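Local coordinates for protein esterase (PDB 4WY8) that hydrolyses carboxylic ester bonds as a fungal carboxylesterase, probably with the serine-based charge-relay machinery of the alpha/beta hydrolase fold, at residues A[183-188]-A[249-254]; A[86-91]-A[115-120]; A[211-216]-A[259-264]. One frame throughout, in Å; residues are numbered along the deposited sequence.

Interaction 1: A[183-188]-A[249-254]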
loop_
_atom_site.group_PDB
_atom_site.type_symbol
_atom_site.label_atom_id
_atom_site.label_comp_id
_atom_site.label_asym_id
_atom_site.label_seq_id
_atom_site.Cartn_x
_atom_site.Cartn_y
_atom_site.Cartn_z
ATOM N N ASN A 183 10.548 -19.550 16.860
ATOM C CA ASN A 183 10.244 -18.135 16.764
ATOM C C ASN A 183 11.295 -17.456 15.912
ATOM O O ASN A 183 11.818 -16.393 16.263
ATOM C CB ASN A 183 10.185 -17.498 18.146
ATOM C CG ASN A 183 9.172 -18.174 19.055
ATOM O OD1 ASN A 183 7.957 -18.030 18.865
ATOM N ND2 ASN A 183 9.665 -18.888 20.072
ATOM N N ILE A 184 11.571 -18.051 14.764
ATOM C CA ILE A 184 12.696 -17.623 13.958
ATOM C C ILE A 184 12.309 -16.761 12.758
ATOM O O ILE A 184 13.180 -16.170 12.132
ATOM C CB ILE A 184 13.478 -18.831 13.442
ATOM C CG1 ILE A 184 12.569 -19.736 12.599
ATOM C CG2 ILE A 184 14.111 -19.586 14.611
ATOM C CD1 ILE A 184 13.318 -20.938 11.960
ATOM N N ILE A 185 11.015 -16.669 12.456
ATOM C CA ILE A 185 10.526 -15.818 11.370
ATOM C C ILE A 185 9.879 -14.562 11.934
ATOM O O ILE A 185 8.924 -14.656 12.701
ATOM C CB ILE A 185 9.486 -16.562 10.478
ATOM C CG1 ILE A 185 10.076 -17.843 9.883
ATOM C CG2 ILE A 185 9.000 -15.672 9.355
ATOM C CD1 ILE A 185 9.042 -18.682 9.159
ATOM N N LYS A 186 10.395 -13.386 11.567
ATOM C CA LYS A 186 9.905 -12.129 12.125
ATOM C C LYS A 186 8.857 -11.404 11.311
ATOM O O LYS A 186 8.306 -10.379 11.755
ATOM C CB LYS A 186 11.084 -11.162 12.355
ATOM C CG LYS A 186 12.274 -11.797 13.055
ATOM C CD LYS A 186 11.864 -12.354 14.426
ATOM C CE LYS A 186 13.046 -13.065 15.100
ATOM N NZ LYS A 186 12.649 -13.746 16.374
ATOM N N GLY A 187 8.607 -11.876 10.100
ATOM C CA GLY A 187 7.654 -11.204 9.235
ATOM C C GLY A 187 7.381 -12.061 8.025
ATOM O O GLY A 187 8.241 -12.830 7.580
ATOM N N GLN A 188 6.180 -11.934 7.481
ATOM C CA GLN A 188 5.851 -12.679 6.282
ATOM C C GLN A 188 5.245 -11.697 5.288
ATOM O O GLN A 188 4.400 -10.877 5.662
ATOM C CB GLN A 188 4.886 -13.841 6.602
ATOM C CG GLN A 188 3.551 -13.405 7.168
ATOM C CD GLN A 188 2.652 -14.574 7.586
ATOM O OE1 GLN A 188 2.453 -15.523 6.819
ATOM N NE2 GLN A 188 2.054 -14.478 8.790
ATOM N N VAL A 249 -0.680 -16.334 16.819
ATOM C CA VAL A 249 0.767 -16.130 16.988
ATOM C C VAL A 249 1.581 -16.511 15.728
ATOM O O VAL A 249 2.537 -17.279 15.744
ATOM C CB VAL A 249 1.245 -16.849 18.329
ATOM C CG1 VAL A 249 0.099 -16.871 19.346
ATOM C CG2 VAL A 249 1.763 -18.268 18.155
ATOM N N LEU A 250 1.185 -15.929 14.603
ATOM C CA LEU A 250 1.992 -16.009 13.379
ATOM C C LEU A 250 2.803 -14.718 13.208
ATOM O O LEU A 250 2.510 -13.687 13.852
ATOM C CB LEU A 250 1.094 -16.259 12.168
ATOM C CG LEU A 250 0.526 -17.674 12.074
ATOM C CD1 LEU A 250 -0.279 -17.833 10.805
ATOM C CD2 LEU A 250 1.609 -18.721 12.165
ATOM N N PRO A 251 3.823 -14.749 12.333
ATOM C CA PRO A 251 4.614 -13.516 12.207
ATOM C C PRO A 251 3.848 -12.345 11.591
ATOM O O PRO A 251 2.920 -12.532 10.801
ATOM C CB PRO A 251 5.803 -13.949 11.332
ATOM C CG PRO A 251 5.911 -15.437 11.557
ATOM C CD PRO A 251 4.472 -15.897 11.673
ATOM N N ARG A 252 4.198 -11.143 12.022
ATOM C CA ARG A 252 3.715 -9.883 11.433
ATOM C C ARG A 252 3.625 -9.993 9.889
ATOM O O ARG A 252 4.577 -10.432 9.231
ATOM C CB ARG A 252 4.661 -8.751 11.858
ATOM C CG ARG A 252 4.425 -7.392 11.237
ATOM C CD ARG A 252 5.490 -6.378 11.752
ATOM N NE ARG A 252 5.764 -5.326 10.768
ATOM C CZ ARG A 252 5.064 -4.203 10.676
ATOM N NH1 ARG A 252 4.056 -3.989 11.517
ATOM N NH2 ARG A 252 5.356 -3.299 9.738
ATOM N N ALA A 253 2.471 -9.643 9.327
ATOM C CA ALA A 253 2.164 -10.004 7.941
ATOM C C ALA A 253 1.790 -8.822 7.068
ATOM O O ALA A 253 1.062 -7.922 7.497
ATOM C CB ALA A 253 1.024 -11.011 7.910
ATOM N N LEU A 254 2.263 -8.864 5.824
ATOM C CA LEU A 254 1.818 -7.952 4.766
ATOM C C LEU A 254 1.226 -8.795 3.644
ATOM O O LEU A 254 1.914 -9.629 3.063
ATOM C CB LEU A 254 2.977 -7.079 4.264
ATOM C CG LEU A 254 2.755 -6.197 3.014
ATOM C CD1 LEU A 254 1.645 -5.172 3.236
ATOM C CD2 LEU A 254 4.069 -5.493 2.553
HETATM O O HOH W 1 6.093 -10.829 14.410
#
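Q188 and A253 form a parallel bridge where strands 188-191 and 253-258 come together in the central sheet of the alpha/beta hydrolase fold, their CA atoms 4.8 Å apart. The backbone of Q188 is held from both ends: Q188 N donates to R252 O at 2.8 Å, and Q188 O accepts from L254 N at 2.9 Å. Beside these bonds, G187 CA approaches R252 O and A253 CA approaches Q188 O.

The Q188 side chain adds a third bond. Its CG stands between the backbone N and the carbonyl carbon (chi1 62°), passing A253 CB at 3.6 Å, and the extended chain brings NE2 to P251 O at 2.9 Å. This bond is nearly straight (164° at the hydrogen); P251 O lies near the plane of the Q188 side-chain amide, the donor being tilted from the P251 carbonyl plane. Ahead of the strand, P251 CG lies against I185, 3.3 Å from I185 O and 3.8 Å from I185 CG2. C174 of helix 165-179 touches both Q188 and P251.

Three bonds through N, O and NE2 of one buried residue thus fix its orientation, and the amide satisfies P251 O, a carbonyl just ahead of the bridged residues.

Interaction 2: A[86-91]-A[115-120]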
loop_
_atom_site.group_PDB
_atom_site.type_symbol
_atom_site.label_atom_id
_atom_site.label_comp_id
_atom_site.label_asym_id
_atom_site.label_seq_id
_atom_site.Cartn_x
_atom_site.Cartn_y
_atom_site.Cartn_z
ATOM N N PHE A 86 13.176 -15.914 0.148
ATOM C CA PHE A 86 12.201 -15.650 -0.901
ATOM C C PHE A 86 11.777 -16.936 -1.582
ATOM O O PHE A 86 12.624 -17.728 -1.989
ATOM C CB PHE A 86 12.791 -14.661 -1.928
ATOM C CG PHE A 86 11.789 -14.127 -2.898
ATOM C CD1 PHE A 86 11.491 -14.832 -4.067
ATOM C CD2 PHE A 86 11.154 -12.919 -2.668
ATOM C CE1 PHE A 86 10.562 -14.352 -4.975
ATOM C CE2 PHE A 86 10.207 -12.431 -3.584
ATOM C CZ PHE A 86 9.924 -13.155 -4.743
ATOM N N PHE A 87 10.468 -17.122 -1.718
ATOM C CA PHE A 87 9.885 -18.266 -2.426
ATOM C C PHE A 87 9.104 -17.799 -3.661
ATOM O O PHE A 87 8.121 -17.014 -3.573
ATOM C CB PHE A 87 8.982 -19.086 -1.498
ATOM C CG PHE A 87 9.583 -19.330 -0.139
ATOM C CD1 PHE A 87 10.826 -19.938 -0.010
ATOM C CD2 PHE A 87 8.916 -18.937 1.011
ATOM C CE1 PHE A 87 11.402 -20.141 1.257
ATOM C CE2 PHE A 87 9.472 -19.154 2.268
ATOM C CZ PHE A 87 10.721 -19.754 2.390
ATOM N N HIS A 88 9.571 -18.261 -4.824
ATOM C CA HIS A 88 9.054 -17.756 -6.082
ATOM C C HIS A 88 7.757 -18.419 -6.477
ATOM O O HIS A 88 7.456 -19.543 -6.055
ATOM C CB HIS A 88 10.095 -17.921 -7.208
ATOM C CG HIS A 88 10.365 -19.343 -7.604
ATOM N ND1 HIS A 88 9.529 -20.054 -8.439
ATOM C CD2 HIS A 88 11.414 -20.162 -7.341
ATOM C CE1 HIS A 88 10.030 -21.260 -8.640
ATOM N NE2 HIS A 88 11.176 -21.352 -7.984
ATOM N N GLY A 89 6.997 -17.721 -7.311
ATOM C CA GLY A 89 5.740 -18.247 -7.811
ATOM C C GLY A 89 5.992 -19.059 -9.065
ATOM O O GLY A 89 7.145 -19.288 -9.444
ATOM N N GLY A 90 4.922 -19.505 -9.702
ATOM C CA GLY A 90 5.058 -20.369 -10.852
ATOM C C GLY A 90 4.190 -21.600 -10.674
ATOM O O GLY A 90 4.428 -22.643 -11.299
ATOM N N GLY A 91 3.198 -21.485 -9.797
ATOM C CA GLY A 91 2.219 -22.554 -9.616
ATOM C C GLY A 91 2.795 -23.875 -9.140
ATOM O O GLY A 91 2.161 -24.926 -9.329
ATOM N N VAL A 115 18.920 -11.260 -0.158
ATOM C CA VAL A 115 17.767 -12.059 -0.537
ATOM C C VAL A 115 18.226 -13.498 -0.755
ATOM O O VAL A 115 19.134 -13.790 -1.549
ATOM C CB VAL A 115 17.060 -11.506 -1.781
ATOM C CG1 VAL A 115 15.886 -12.350 -2.104
ATOM C CG2 VAL A 115 16.589 -10.077 -1.513
ATOM N N ILE A 116 17.623 -14.393 0.010
ATOM C CA ILE A 116 17.956 -15.799 -0.046
ATOM C C ILE A 116 16.855 -16.542 -0.797
ATOM O O ILE A 116 15.774 -16.813 -0.276
ATOM C CB ILE A 116 18.160 -16.345 1.368
ATOM C CG1 ILE A 116 19.297 -15.546 2.037
ATOM C CG2 ILE A 116 18.502 -17.811 1.334
ATOM C CD1 ILE A 116 19.364 -15.708 3.525
ATOM N N PHE A 117 17.164 -16.825 -2.055
ATOM C CA PHE A 117 16.259 -17.420 -3.012
ATOM C C PHE A 117 16.347 -18.948 -2.960
ATOM O O PHE A 117 17.364 -19.536 -3.287
ATOM C CB PHE A 117 16.614 -16.894 -4.418
ATOM C CG PHE A 117 15.581 -17.188 -5.475
ATOM C CD1 PHE A 117 15.660 -18.342 -6.244
ATOM C CD2 PHE A 117 14.539 -16.293 -5.710
ATOM C CE1 PHE A 117 14.708 -18.607 -7.234
ATOM C CE2 PHE A 117 13.581 -16.556 -6.672
ATOM C CZ PHE A 117 13.670 -17.712 -7.442
ATOM N N VAL A 118 15.272 -19.597 -2.561
ATOM C CA VAL A 118 15.293 -21.033 -2.463
ATOM C C VAL A 118 14.899 -21.644 -3.795
ATOM O O VAL A 118 13.786 -21.397 -4.285
ATOM C CB VAL A 118 14.335 -21.523 -1.369
ATOM C CG1 VAL A 118 14.380 -23.036 -1.286
ATOM C CG2 VAL A 118 14.701 -20.868 -0.041
ATOM N N ASN A 119 15.817 -22.385 -4.415
ATOM C CA ASN A 119 15.470 -23.090 -5.639
ATOM C C ASN A 119 14.806 -24.414 -5.301
ATOM O O ASN A 119 15.403 -25.465 -5.470
ATOM C CB ASN A 119 16.710 -23.314 -6.506
ATOM C CG ASN A 119 17.398 -22.022 -6.861
ATOM O OD1 ASN A 119 17.030 -21.359 -7.835
ATOM N ND2 ASN A 119 18.381 -21.628 -6.057
ATOM N N TYR A 120 13.545 -24.372 -4.880
ATOM C CA TYR A 120 12.886 -25.596 -4.414
ATOM C C TYR A 120 12.495 -26.528 -5.571
ATOM O O TYR A 120 12.519 -26.125 -6.744
ATOM C CB TYR A 120 11.669 -25.249 -3.544
ATOM C CG TYR A 120 10.590 -24.410 -4.204
ATOM C CD1 TYR A 120 9.599 -25.000 -4.982
ATOM C CD2 TYR A 120 10.553 -23.031 -4.027
ATOM C CE1 TYR A 120 8.615 -24.242 -5.577
ATOM C CE2 TYR A 120 9.566 -22.258 -4.621
ATOM C CZ TYR A 120 8.606 -22.869 -5.392
ATOM O OH TYR A 120 7.620 -22.108 -5.976
HETATM O O HOH W 2 12.357 -19.064 -4.501
HETATM O O HOH W 3 12.897 -23.564 -7.946
#
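F86 and F117 face each other as a parallel bridge with CA atoms 4.9 Å apart, and the touching parts, CA 86 to 89 and CA 115 to 120, run 50° apart. F86 N donates to I116 O at 2.8 Å, and V118 N donates to F86 O. Water 2 links the diverging chains: it donates to F86 O and V118 O and accepts from H88 N. It also lies 3.4 Å above the plane of the F117 ring, over its centre.

The strands belong to the beta-alpha-beta unit 83-87, 101-111, 114-118. F86 CD1 comes to F117 CE2 with neither ring over the other's face, whereas the F87 ring lies edge-on to V118, whose CG2 reaches F87 CE1 at 3.6 Å. Beyond the bridge, H88 stacks on Y120. Its CG, set between the backbone N and the carbonyl carbon (chi1 68°), directs the imidazole to this offset stack, centroids 4.6 Å apart and planes at 14°. The F117 ring, near parallel to the imidazole, is slid well aside with little overlap, H88 CD2 being 3.3 Å from F117 CZ.

Y120 OH donates to H88 O at 2.6 Å, and H88 ND1 donates to G89 O at 2.7 Å, in the imidazole plane. Water 3 lies at the imidazole edge near NE2 and donates to Y120 O.

H88 and the glycines 89-91 match the HGGG motif that lines the oxyanion hole in hormone-sensitive-lipase-type esterases. The stack, the two direct bonds and the waters together define the position of H88, from which this probable oxyanion loop departs.

Interaction 3: A[211-216]-A[259-264]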
loop_
_atom_site.group_PDB
_atom_site.type_symbol
_atom_site.label_atom_id
_atom_site.label_comp_id
_atom_site.label_asym_id
_atom_site.label_seq_id
_atom_site.Cartn_x
_atom_site.Cartn_y
_atom_site.Cartn_z
ATOM N N TYR A 211 -6.895 -12.669 -18.196
ATOM C CA TYR A 211 -6.067 -11.863 -17.292
ATOM C C TYR A 211 -4.779 -12.580 -16.866
ATOM O O TYR A 211 -4.366 -12.518 -15.681
ATOM C CB TYR A 211 -6.875 -11.472 -16.065
ATOM C CG TYR A 211 -8.083 -10.593 -16.350
ATOM C CD1 TYR A 211 -7.964 -9.216 -16.408
ATOM C CD2 TYR A 211 -9.350 -11.157 -16.555
ATOM C CE1 TYR A 211 -9.085 -8.400 -16.637
ATOM C CE2 TYR A 211 -10.466 -10.365 -16.800
ATOM C CZ TYR A 211 -10.323 -8.985 -16.843
ATOM O OH TYR A 211 -11.419 -8.182 -17.079
ATOM N N TYR A 212 -4.168 -13.255 -17.847
ATOM C CA TYR A 212 -2.860 -13.904 -17.731
ATOM C C TYR A 212 -2.877 -15.152 -16.849
ATOM O O TYR A 212 -2.621 -16.248 -17.342
ATOM C CB TYR A 212 -1.829 -12.883 -17.231
ATOM C CG TYR A 212 -0.405 -13.380 -17.187
ATOM C CD1 TYR A 212 0.309 -13.599 -18.361
ATOM C CD2 TYR A 212 0.231 -13.628 -15.971
ATOM C CE1 TYR A 212 1.621 -14.055 -18.331
ATOM C CE2 TYR A 212 1.541 -14.089 -15.930
ATOM C CZ TYR A 212 2.229 -14.297 -17.112
ATOM O OH TYR A 212 3.523 -14.758 -17.076
ATOM N N LEU A 213 -3.166 -15.012 -15.558
ATOM C CA LEU A 213 -3.409 -16.189 -14.720
ATOM C C LEU A 213 -4.867 -16.586 -14.888
ATOM O O LEU A 213 -5.744 -15.793 -14.591
ATOM C CB LEU A 213 -3.098 -15.934 -13.235
ATOM C CG LEU A 213 -3.429 -17.133 -12.305
ATOM C CD1 LEU A 213 -2.565 -18.345 -12.648
ATOM C CD2 LEU A 213 -3.239 -16.786 -10.824
ATOM N N THR A 214 -5.126 -17.799 -15.355
ATOM C CA THR A 214 -6.490 -18.238 -15.629
ATOM C C THR A 214 -6.902 -19.356 -14.667
ATOM O O THR A 214 -6.052 -19.966 -14.017
ATOM C CB THR A 214 -6.608 -18.751 -17.073
ATOM O OG1 THR A 214 -5.721 -19.861 -17.235
ATOM C CG2 THR A 214 -6.178 -17.666 -18.058
ATOM N N ARG A 215 -8.197 -19.637 -14.601
ATOM C CA ARG A 215 -8.692 -20.744 -13.805
ATOM C C ARG A 215 -8.105 -22.037 -14.333
ATOM O O ARG A 215 -7.630 -22.885 -13.572
ATOM C CB ARG A 215 -10.208 -20.797 -13.866
ATOM C CG ARG A 215 -10.841 -22.051 -13.285
ATOM C CD ARG A 215 -12.304 -22.157 -13.740
ATOM N NE ARG A 215 -13.195 -21.406 -12.875
ATOM C CZ ARG A 215 -14.239 -20.691 -13.293
ATOM N NH1 ARG A 215 -14.540 -20.616 -14.582
ATOM N NH2 ARG A 215 -14.980 -20.031 -12.412
ATOM N N LYS A 216 -8.077 -22.160 -15.653
ATOM C CA LYS A 216 -7.545 -23.352 -16.291
ATOM C C LYS A 216 -6.129 -23.667 -15.812
ATOM O O LYS A 216 -5.789 -24.811 -15.471
ATOM C CB LYS A 216 -7.580 -23.162 -17.805
ATOM C CG LYS A 216 -7.497 -24.455 -18.553
ATOM C CD LYS A 216 -7.692 -24.259 -20.044
ATOM C CE LYS A 216 -7.998 -25.613 -20.679
ATOM N NZ LYS A 216 -7.098 -26.686 -20.123
ATOM N N GLU A 259 -6.369 -6.406 -7.870
ATOM C CA GLU A 259 -7.789 -6.229 -8.153
ATOM C C GLU A 259 -8.290 -7.197 -9.233
ATOM O O GLU A 259 -9.339 -7.810 -9.069
ATOM C CB GLU A 259 -8.082 -4.798 -8.575
ATOM C CG GLU A 259 -9.560 -4.554 -8.849
ATOM C CD GLU A 259 -9.815 -3.177 -9.430
ATOM O OE1 GLU A 259 -8.900 -2.651 -10.105
ATOM O OE2 GLU A 259 -10.934 -2.640 -9.242
ATOM N N ALA A 260 -7.564 -7.331 -10.338
ATOM C CA ALA A 260 -8.034 -8.219 -11.413
ATOM C C ALA A 260 -7.294 -9.551 -11.394
ATOM O O ALA A 260 -6.411 -9.774 -12.208
ATOM C CB ALA A 260 -7.888 -7.547 -12.764
ATOM N N ASP A 261 -7.653 -10.428 -10.456
ATOM C CA ASP A 261 -6.897 -11.659 -10.183
ATOM C C ASP A 261 -7.868 -12.698 -9.658
ATOM O O ASP A 261 -8.683 -12.389 -8.771
ATOM C CB ASP A 261 -5.774 -11.391 -9.158
ATOM C CG ASP A 261 -4.896 -12.634 -8.855
ATOM O OD1 ASP A 261 -5.080 -13.733 -9.453
ATOM O OD2 ASP A 261 -3.958 -12.485 -8.024
ATOM N N VAL A 262 -7.798 -13.917 -10.200
ATOM C CA VAL A 262 -8.677 -14.987 -9.723
ATOM C C VAL A 262 -8.427 -15.290 -8.242
ATOM O O VAL A 262 -9.345 -15.697 -7.531
ATOM C CB VAL A 262 -8.505 -16.299 -10.533
ATOM C CG1 VAL A 262 -9.003 -16.112 -11.951
ATOM C CG2 VAL A 262 -7.045 -16.786 -10.501
ATOM N N LEU A 263 -7.210 -15.031 -7.769
ATOM C CA LEU A 263 -6.836 -15.342 -6.384
ATOM C C LEU A 263 -7.174 -14.227 -5.411
ATOM O O LEU A 263 -6.820 -14.297 -4.229
ATOM C CB LEU A 263 -5.323 -15.637 -6.288
ATOM C CG LEU A 263 -4.793 -16.785 -7.150
ATOM C CD1 LEU A 263 -3.310 -16.942 -6.937
ATOM C CD2 LEU A 263 -5.547 -18.088 -6.798
ATOM N N ARG A 264 -7.803 -13.164 -5.903
ATOM C CA ARG A 264 -8.036 -11.996 -5.055
ATOM C C ARG A 264 -8.826 -12.314 -3.797
ATOM O O ARG A 264 -8.411 -11.971 -2.665
ATOM C CB ARG A 264 -8.770 -10.916 -5.827
ATOM C CG ARG A 264 -9.029 -9.673 -4.981
ATOM C CD ARG A 264 -9.841 -8.648 -5.740
ATOM N NE ARG A 264 -11.253 -8.994 -5.773
ATOM C CZ ARG A 264 -12.099 -8.559 -6.699
ATOM N NH1 ARG A 264 -11.651 -7.785 -7.679
ATOM N NH2 ARG A 264 -13.381 -8.908 -6.653
HETATM O O HOH W 4 -4.710 -11.710 -13.243
HETATM O O HOH W 5 -5.942 -14.024 -12.401
#
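The Y211 ring meets A260 CB obliquely, with CD1 at 4.0 Å. The other flat group, the D261 carboxylate, is approached from above its plane: L263 N, 76° out of that plane, donates to D261 OD1 at 3.0 Å, while OD2 is hydrogen-bonded to H291 ND1. This is probably the loop that carries the triad acid in the alpha/beta hydrolase fold, lying between strand 253-258 and helix 264-276. The geometry is consistent with a catalytic triad of S164, H291 and D261.

L213 carries the apolar part of the contact. With its CG anti to the backbone N (chi1 176°), its CD2 branch enters a group formed by V262 CG2 at 3.8 Å, L263 CD1 at 3.9 Å and D261 OD1. The leucine methyl therefore packs beside the same carboxylate oxygen that receives the L263 N bond. M218 and F221 of helix 215-225 also touch L213, and H291 touches both L213 and L263.

A type I turn from D261 to R264 shapes the opposing chain, closed by a backbone hydrogen bond from R264 N to D261 O. Two waters bridge the backbones: water 4 lies between Y211 O and A260 O, and water 5 lies 2.8 Å from L213 O and accepts from V262 N at 2.9 Å.

Overall arrangement
From the N terminus, interaction 2 comes first: its 24-residue step from 91 to 115 is the crossover of a beta-alpha-beta unit, and it is complete before the others begin. Interaction 1 then opens at 183-188 and interaction 3 at 211-216; interaction 1 closes at 249-254 and interaction 3 at 259-264, so these two loops cross rather than nest. Strand 253-258 runs between their closing segments, from the sheet entry of interaction 1 to the probable acid loop of interaction 3. Interactions 1 and 2 reach the same sheet, with centres 18 Å apart. Interaction 3, its centre about 20 Å from that of interaction 2, joins this probable acid loop to the start of helix 215-225.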